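Side-chain contacts in molinate hydrolase (Gulosibacter molinativorax, PDB 4UB9), which hydrolyses the thiocarbamate pesticide molinate, probably as a zinc-dependent amidohydrolase acting on carbon-nitrogen bonds other than peptide bonds: residues G110-L115 with T194-T199; A116-N121 with S482-A487; R155-I158 with A162-G165. All blocks are in the same frame, centred on the assembly; numbering follows the deposited sequence.

Contact 1 (G110-L115 with T194-T199)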
loop_
_atom_site.group_PDB
_atom_site.type_symbol
_atom_site.label_atom_id
_atom_site.label_comp_id
_atom_site.label_asym_id
_atom_site.label_seq_id
_atom_site.Cartn_x
_atom_site.Cartn_y
_atom_site.Cartn_z
ATOM N N GLY A 110 -4.693 -10.911 -10.669
ATOM C CA GLY A 110 -5.029 -11.384 -12.015
ATOM C C GLY A 110 -6.177 -10.693 -12.709
ATOM O O GLY A 110 -6.347 -10.838 -13.933
ATOM N N GLY A 111 -7.015 -10.014 -11.936
ATOM C CA GLY A 111 -8.235 -9.388 -12.490
ATOM C C GLY A 111 -7.962 -8.472 -13.672
ATOM O O GLY A 111 -8.647 -8.519 -14.693
ATOM N N ILE A 112 -6.934 -7.640 -13.538
ATOM C CA ILE A 112 -6.666 -6.652 -14.553
ATOM C C ILE A 112 -6.253 -7.349 -15.835
ATOM O O ILE A 112 -6.838 -7.106 -16.890
ATOM C CB ILE A 112 -5.590 -5.673 -14.161
ATOM C CG1 ILE A 112 -6.018 -4.842 -12.951
ATOM C CG2 ILE A 112 -5.319 -4.704 -15.318
ATOM C CD1 ILE A 112 -4.881 -4.083 -12.324
ATOM N N GLU A 113 -5.230 -8.187 -15.723
ATOM C CA GLU A 113 -4.624 -8.826 -16.895
ATOM C C GLU A 113 -5.621 -9.703 -17.611
ATOM O O GLU A 113 -5.756 -9.648 -18.834
ATOM C CB GLU A 113 -3.351 -9.615 -16.557
ATOM C CG GLU A 113 -3.533 -10.749 -15.556
ATOM C CD GLU A 113 -2.232 -11.145 -14.864
ATOM O OE1 GLU A 113 -1.511 -12.046 -15.379
ATOM O OE2 GLU A 113 -1.955 -10.606 -13.763
ATOM N N TYR A 114 -6.409 -10.429 -16.852
ATOM C CA TYR A 114 -7.440 -11.290 -17.447
ATOM C C TYR A 114 -8.539 -10.493 -18.174
ATOM O O TYR A 114 -8.889 -10.776 -19.319
ATOM C CB TYR A 114 -8.035 -12.102 -16.329
ATOM C CG TYR A 114 -9.210 -13.028 -16.598
ATOM C CD1 TYR A 114 -9.020 -14.311 -17.155
ATOM C CD2 TYR A 114 -10.478 -12.704 -16.175
ATOM C CE1 TYR A 114 -10.075 -15.195 -17.309
ATOM C CE2 TYR A 114 -11.549 -13.602 -16.319
ATOM C CZ TYR A 114 -11.338 -14.823 -16.903
ATOM O OH TYR A 114 -12.395 -15.678 -17.030
ATOM N N LEU A 115 -9.090 -9.488 -17.510
ATOM C CA LEU A 115 -10.191 -8.751 -18.153
ATOM C C LEU A 115 -9.715 -7.925 -19.348
ATOM O O LEU A 115 -10.472 -7.711 -20.298
ATOM C CB LEU A 115 -10.931 -7.878 -17.148
ATOM C CG LEU A 115 -11.735 -8.715 -16.119
ATOM C CD1 LEU A 115 -12.295 -7.849 -14.994
ATOM C CD2 LEU A 115 -12.863 -9.446 -16.788
ATOM N N THR A 194 -5.333 1.252 -7.861
ATOM C CA THR A 194 -4.141 2.072 -7.745
ATOM C C THR A 194 -3.207 2.008 -8.972
ATOM O O THR A 194 -2.341 2.832 -9.119
ATOM C CB THR A 194 -3.313 1.714 -6.489
ATOM O OG1 THR A 194 -2.815 0.371 -6.572
ATOM C CG2 THR A 194 -4.162 1.880 -5.210
ATOM N N VAL A 195 -3.345 0.986 -9.806
ATOM C CA VAL A 195 -2.412 0.798 -10.908
ATOM C C VAL A 195 -3.049 0.584 -12.254
ATOM O O VAL A 195 -2.385 0.178 -13.196
ATOM C CB VAL A 195 -1.454 -0.386 -10.653
ATOM C CG1 VAL A 195 -0.662 -0.184 -9.382
ATOM C CG2 VAL A 195 -2.209 -1.696 -10.531
ATOM N N MET A 196 -4.343 0.817 -12.348
ATOM C CA MET A 196 -5.059 0.675 -13.606
ATOM C C MET A 196 -5.815 1.985 -13.892
ATOM O O MET A 196 -5.968 2.812 -13.003
ATOM C CB MET A 196 -6.050 -0.472 -13.545
ATOM C CG MET A 196 -7.224 -0.202 -12.625
ATOM S SD MET A 196 -8.210 -1.657 -12.214
ATOM C CE MET A 196 -8.809 -2.078 -13.842
ATOM N N SER A 197 -6.246 2.168 -15.136
ATOM C CA SER A 197 -6.989 3.345 -15.473
ATOM C C SER A 197 -8.346 3.308 -14.758
ATOM O O SER A 197 -8.972 2.249 -14.647
ATOM C CB SER A 197 -7.199 3.493 -16.989
ATOM O OG SER A 197 -7.964 2.428 -17.513
ATOM N N ARG A 198 -8.799 4.475 -14.326
ATOM C CA ARG A 198 -10.133 4.611 -13.779
ATOM C C ARG A 198 -11.174 4.275 -14.840
ATOM O O ARG A 198 -12.178 3.605 -14.561
ATOM C CB ARG A 198 -10.319 6.012 -13.239
ATOM C CG ARG A 198 -11.669 6.300 -12.609
ATOM C CD ARG A 198 -11.703 7.757 -12.142
ATOM N NE ARG A 198 -11.278 8.770 -13.132
ATOM C CZ ARG A 198 -11.842 9.035 -14.324
ATOM N NH1 ARG A 198 -12.893 8.347 -14.785
ATOM N NH2 ARG A 198 -11.320 9.999 -15.079
ATOM N N THR A 199 -10.916 4.690 -16.070
ATOM C CA THR A 199 -11.878 4.459 -17.153
ATOM C C THR A 199 -12.132 2.958 -17.347
ATOM O O THR A 199 -13.289 2.515 -17.437
ATOM C CB THR A 199 -11.355 5.036 -18.472
ATOM O OG1 THR A 199 -11.134 6.434 -18.313
ATOM C CG2 THR A 199 -12.372 4.806 -19.579
#
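Flat groups play no part where I112 meets V195 and M196: no ring or amide plane offers a face or an edge, and the contact is made by aliphatic carbons and one thioether sulfur. In this member of the amidohydrolase family, whose fold is a TIM barrel, it joins the first turn of helix 111-118 to the loop that leads into helix 198-209. I112 supplies both touching atoms on its side. Its CG1 lies beside the backbone N (chi1 -64°), and from there CG1 faces the thioether, 3.9 Å from SD of M196. M196 has its CG between the backbone N and the carbonyl carbon (chi1 69°), and a bend at chi3 brings CE round as well, 4.0 Å from CG1 of I112. The isoleucine is thus met by the sulfur and the methyl group together. F181 and A201 of the same chain, and E113 of the second subunit, also pack on M196. At the far end of the loop S197 is the N-cap of helix 198-209, its OG bonded to F200 N. The same OG bonds to E113 OE1 of the second subunit, which places the contact beside the interface with that subunit. V195 crosses I112 at about a right angle, and the outermost carbon CD1 of I112 completes the contact by reaching both CB of M196 and, 4.0 Å away, CG2 of V195.

Contact 2 (A116-N121 with S482-A487)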
loop_
_atom_site.group_PDB
_atom_site.type_symbol
_atom_site.label_atom_id
_atom_site.label_comp_id
_atom_site.label_asym_id
_atom_site.label_seq_id
_atom_site.Cartn_x
_atom_site.Cartn_y
_atom_site.Cartn_z
ATOM N N ALA A 116 -8.492 -7.427 -19.277
ATOM C CA ALA A 116 -7.979 -6.637 -20.384
ATOM C C ALA A 116 -7.653 -7.552 -21.547
ATOM O O ALA A 116 -7.899 -7.239 -22.717
ATOM C CB ALA A 116 -6.765 -5.847 -19.970
ATOM N N ARG A 117 -7.110 -8.703 -21.223
ATOM C CA ARG A 117 -6.680 -9.593 -22.283
ATOM C C ARG A 117 -7.850 -10.061 -23.100
ATOM O O ARG A 117 -7.738 -10.259 -24.287
ATOM C CB ARG A 117 -5.918 -10.792 -21.707
ATOM C CG ARG A 117 -5.176 -11.635 -22.755
ATOM C CD ARG A 117 -4.551 -12.876 -22.112
ATOM N NE ARG A 117 -3.542 -12.584 -21.114
ATOM C CZ ARG A 117 -2.280 -12.266 -21.397
ATOM N NH1 ARG A 117 -1.868 -12.192 -22.648
ATOM N NH2 ARG A 117 -1.420 -11.992 -20.406
ATOM N N PHE A 118 -8.985 -10.297 -22.449
ATOM C CA PHE A 118 -10.125 -10.899 -23.164
ATOM C C PHE A 118 -11.269 -9.975 -23.508
ATOM O O PHE A 118 -12.266 -10.435 -24.028
ATOM C CB PHE A 118 -10.605 -12.127 -22.415
ATOM C CG PHE A 118 -9.526 -13.152 -22.287
ATOM C CD1 PHE A 118 -9.014 -13.757 -23.422
ATOM C CD2 PHE A 118 -8.935 -13.414 -21.076
ATOM C CE1 PHE A 118 -7.966 -14.660 -23.344
ATOM C CE2 PHE A 118 -7.876 -14.316 -20.981
ATOM C CZ PHE A 118 -7.396 -14.938 -22.127
ATOM N N GLU A 119 -11.104 -8.670 -23.275
ATOM C CA GLU A 119 -12.139 -7.690 -23.622
ATOM C C GLU A 119 -12.454 -7.825 -25.108
ATOM O O GLU A 119 -11.554 -7.892 -25.901
ATOM C CB GLU A 119 -11.744 -6.234 -23.327
ATOM C CG GLU A 119 -12.955 -5.292 -23.411
ATOM C CD GLU A 119 -12.778 -3.926 -22.767
ATOM O OE1 GLU A 119 -11.630 -3.448 -22.665
ATOM O OE2 GLU A 119 -13.797 -3.315 -22.360
ATOM N N GLY A 120 -13.738 -7.879 -25.452
ATOM C CA GLY A 120 -14.167 -8.144 -26.819
ATOM C C GLY A 120 -14.659 -9.583 -26.994
ATOM O O GLY A 120 -15.387 -9.867 -27.941
ATOM N N ASN A 121 -14.235 -10.477 -26.103
ATOM C CA ASN A 121 -14.529 -11.895 -26.222
ATOM C C ASN A 121 -15.073 -12.567 -24.988
ATOM O O ASN A 121 -14.936 -13.783 -24.810
ATOM C CB ASN A 121 -13.257 -12.652 -26.606
ATOM C CG ASN A 121 -12.856 -12.439 -28.035
ATOM O OD1 ASN A 121 -11.771 -11.929 -28.297
ATOM N ND2 ASN A 121 -13.752 -12.719 -28.953
ATOM N N SER A 482 -11.952 -24.153 -28.922
ATOM C CA SER A 482 -10.958 -23.133 -29.295
ATOM C C SER A 482 -10.347 -22.526 -28.073
ATOM O O SER A 482 -10.836 -21.531 -27.547
ATOM C CB SER A 482 -11.569 -22.026 -30.122
ATOM O OG SER A 482 -12.348 -22.576 -31.158
ATOM N N PRO A 483 -9.251 -23.113 -27.618
ATOM C CA PRO A 483 -8.653 -22.544 -26.443
ATOM C C PRO A 483 -8.470 -21.051 -26.573
ATOM O O PRO A 483 -7.981 -20.564 -27.590
ATOM C CB PRO A 483 -7.301 -23.273 -26.340
ATOM C CG PRO A 483 -7.562 -24.616 -26.984
ATOM C CD PRO A 483 -8.524 -24.301 -28.102
ATOM N N LEU A 484 -8.881 -20.354 -25.525
ATOM C CA LEU A 484 -8.820 -18.907 -25.489
ATOM C C LEU A 484 -8.049 -18.520 -24.238
ATOM O O LEU A 484 -6.863 -18.179 -24.323
ATOM C CB LEU A 484 -10.223 -18.316 -25.534
ATOM C CG LEU A 484 -10.322 -16.801 -25.597
ATOM C CD1 LEU A 484 -9.522 -16.214 -26.756
ATOM C CD2 LEU A 484 -11.781 -16.404 -25.719
ATOM N N VAL A 485 -8.672 -18.617 -23.062
ATOM C CA VAL A 485 -7.883 -18.371 -21.842
ATOM C C VAL A 485 -6.902 -19.498 -21.593
ATOM O O VAL A 485 -5.798 -19.259 -21.111
ATOM C CB VAL A 485 -8.672 -17.912 -20.570
ATOM C CG1 VAL A 485 -10.141 -17.771 -20.797
ATOM C CG2 VAL A 485 -8.334 -18.710 -19.345
ATOM N N THR A 486 -7.284 -20.715 -21.971
ATOM C CA THR A 486 -6.383 -21.873 -21.784
ATOM C C THR A 486 -5.296 -22.002 -22.834
ATOM O O THR A 486 -4.412 -22.809 -22.681
ATOM C CB THR A 486 -7.127 -23.220 -21.702
ATOM O OG1 THR A 486 -7.924 -23.397 -22.879
ATOM C CG2 THR A 486 -7.954 -23.242 -20.466
ATOM N N ALA A 487 -5.380 -21.224 -23.902
ATOM C CA ALA A 487 -4.264 -21.171 -24.877
ATOM C C ALA A 487 -2.970 -20.826 -24.181
ATOM O O ALA A 487 -2.843 -19.795 -23.542
ATOM C CB ALA A 487 -4.545 -20.180 -25.999
#
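F118 lies against L484 and V485 near the end of helix 111-118, where a type II beta turn runs from F118 to N121, and so ties that helix of the amidohydrolase fold to the C-terminal loop after strand 472-473. The tight part is the far end of the ring: CZ of F118 comes within 3.5 Å of V485 CA and nearly as close to V485 CB. CG1 of V485 stands over one ring face, offset toward the rim, while CG of R117 lies over the opposite face. V125 adds to this buried side. Toward L484 the fit is less close, with CE1 of F118 3.9 Å from L484 CG, and the two side chains run antiparallel alongside one another. Replacing F118 with an alanine would take away the ring, and is likely to open a gap beside V485 and leave L484 without its aromatic neighbour. The loop itself is held by E128, whose carboxylate accepts bonds from the backbone N atoms of L484 and V485 and from T486 OG1. The loosest side, where both residues are partly exposed, is between N121 and L484. A single pair of carbons meets there: L484 CD2 and N121 CB, 4.1 Å apart.

Contact 3 (R155-I158 with A162-G165)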
loop_
_atom_site.group_PDB
_atom_site.type_symbol
_atom_site.label_atom_id
_atom_site.label_comp_id
_atom_site.label_asym_id
_atom_site.label_seq_id
_atom_site.Cartn_x
_atom_site.Cartn_y
_atom_site.Cartn_z
ATOM N N ARG A 155 -25.220 -18.199 -22.857
ATOM C CA ARG A 155 -26.212 -19.226 -22.582
ATOM C C ARG A 155 -27.146 -19.408 -23.759
ATOM O O ARG A 155 -27.529 -20.533 -24.064
ATOM C CB ARG A 155 -26.959 -19.030 -21.285
ATOM C CG ARG A 155 -28.240 -18.300 -21.380
ATOM C CD ARG A 155 -29.320 -19.046 -20.720
ATOM N NE ARG A 155 -30.045 -18.189 -19.815
ATOM C CZ ARG A 155 -30.766 -17.102 -20.117
ATOM N NH1 ARG A 155 -30.834 -16.629 -21.329
ATOM N NH2 ARG A 155 -31.417 -16.473 -19.153
ATOM N N ASP A 156 -27.502 -18.305 -24.419
ATOM C CA ASP A 156 -28.451 -18.354 -25.535
ATOM C C ASP A 156 -27.843 -19.121 -26.709
ATOM O O ASP A 156 -28.504 -19.877 -27.370
ATOM C CB ASP A 156 -28.881 -16.951 -25.974
ATOM C CG ASP A 156 -29.704 -16.207 -24.878
ATOM O OD1 ASP A 156 -30.097 -16.832 -23.879
ATOM O OD2 ASP A 156 -29.964 -14.998 -25.027
ATOM N N ARG A 157 -26.565 -18.940 -26.914
ATOM C CA ARG A 157 -25.892 -19.640 -27.981
ATOM C C ARG A 157 -25.730 -21.110 -27.698
ATOM O O ARG A 157 -25.841 -21.943 -28.585
ATOM C CB ARG A 157 -24.556 -18.985 -28.277
ATOM C CG ARG A 157 -24.737 -17.751 -29.151
ATOM C CD ARG A 157 -23.510 -16.845 -29.179
ATOM N NE ARG A 157 -22.258 -17.603 -29.122
ATOM C CZ ARG A 157 -21.593 -18.075 -30.181
ATOM N NH1 ARG A 157 -22.055 -17.903 -31.402
ATOM N NH2 ARG A 157 -20.471 -18.757 -30.008
ATOM N N ILE A 158 -25.429 -21.452 -26.460
ATOM C CA ILE A 158 -25.327 -22.876 -26.097
ATOM C C ILE A 158 -26.710 -23.531 -26.121
ATOM O O ILE A 158 -26.897 -24.605 -26.652
ATOM C CB ILE A 158 -24.708 -23.059 -24.717
ATOM C CG1 ILE A 158 -23.250 -22.671 -24.772
ATOM C CG2 ILE A 158 -24.877 -24.502 -24.229
ATOM C CD1 ILE A 158 -22.573 -22.586 -23.413
ATOM N N ALA A 162 -25.891 -23.085 -31.223
ATOM C CA ALA A 162 -24.818 -22.343 -31.920
ATOM C C ALA A 162 -23.415 -22.552 -31.338
ATOM O O ALA A 162 -22.407 -22.261 -31.985
ATOM C CB ALA A 162 -25.122 -20.861 -31.939
ATOM N N ALA A 163 -23.360 -23.022 -30.102
ATOM C CA ALA A 163 -22.077 -23.231 -29.449
ATOM C C ALA A 163 -22.133 -24.405 -28.501
ATOM O O ALA A 163 -23.171 -24.751 -27.949
ATOM C CB ALA A 163 -21.658 -21.991 -28.700
ATOM N N GLU A 164 -20.962 -24.962 -28.292
ATOM C CA GLU A 164 -20.778 -26.119 -27.441
ATOM C C GLU A 164 -20.585 -25.740 -25.956
ATOM O O GLU A 164 -20.037 -24.695 -25.629
ATOM C CB GLU A 164 -19.557 -26.890 -27.940
ATOM C CG GLU A 164 -19.161 -28.106 -27.116
ATOM C CD GLU A 164 -20.169 -29.240 -27.258
ATOM O OE1 GLU A 164 -21.256 -29.156 -26.648
ATOM O OE2 GLU A 164 -19.869 -30.235 -27.973
ATOM N N GLY A 165 -21.048 -26.620 -25.076
ATOM C CA GLY A 165 -20.806 -26.489 -23.639
ATOM C C GLY A 165 -21.914 -26.999 -22.751
ATOM O O GLY A 165 -23.013 -27.240 -23.188
#
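R157 bends back over A162 and A163, two residues that follow it just beyond the end of its own helix, and its chain can be followed outward atom by atom. CB of R157 starts equally far, 4.2 Å, from the CB of A162 and the CB of A163. CG keeps to the first of these, near A162 CB. A bend at chi3 (35°) then turns the guanidinium toward the second. NE forms a salt bridge with E127 of helix 122-135, which fixes the charged group from outside the contact. CZ passes A163 CB, and the tip, NH2, comes to 3.7 Å from that same CB, approaching it obliquely. The carbonyl O of R157 accepts a weak hydrogen bond from A163 N at 3.1 Å. The loop is the helix-to-strand turn of a beta-alpha-beta crossover: helix 148-159 connects the parallel, neighbouring strands 138-143 and 167-170, and this loop reverses the chain into the second of them. I158 follows the returning backbone. The CA-H of I158 points almost straight at A163 O (3.4 Å from CA to O, 166° at the hydrogen), and I158 CG2 lies 3.5 Å from G165 O. G165 has backbone angles at which a CB would collide with the preceding carbonyl O, and such a CB would also crowd I158 CD1. E164 turns its CB away from the helix; its OE2 pairs with R472, while its OE1, through the anti lone pair, accepts G165 N at 3.0 Å.

Overall arrangement
Contacts 1 and 2 share helix 111-118, one near its start and the other at its end, with centres 16 Å apart; their segments alternate along the chain, since 194-199 comes between 116-121 and 482-487. Both also touch the second subunit, so the same helix takes part in the interior and in the interface. Contact 3 is local, its two segments only a short turn apart in sequence, and falls within the chain spans bridged by both others. Its centre is about 17 Å from that of contact 2 and 29 Å from that of contact 1, yet helix 122-135 borders both contacts 2 and 3. All three lie away from the zinc site.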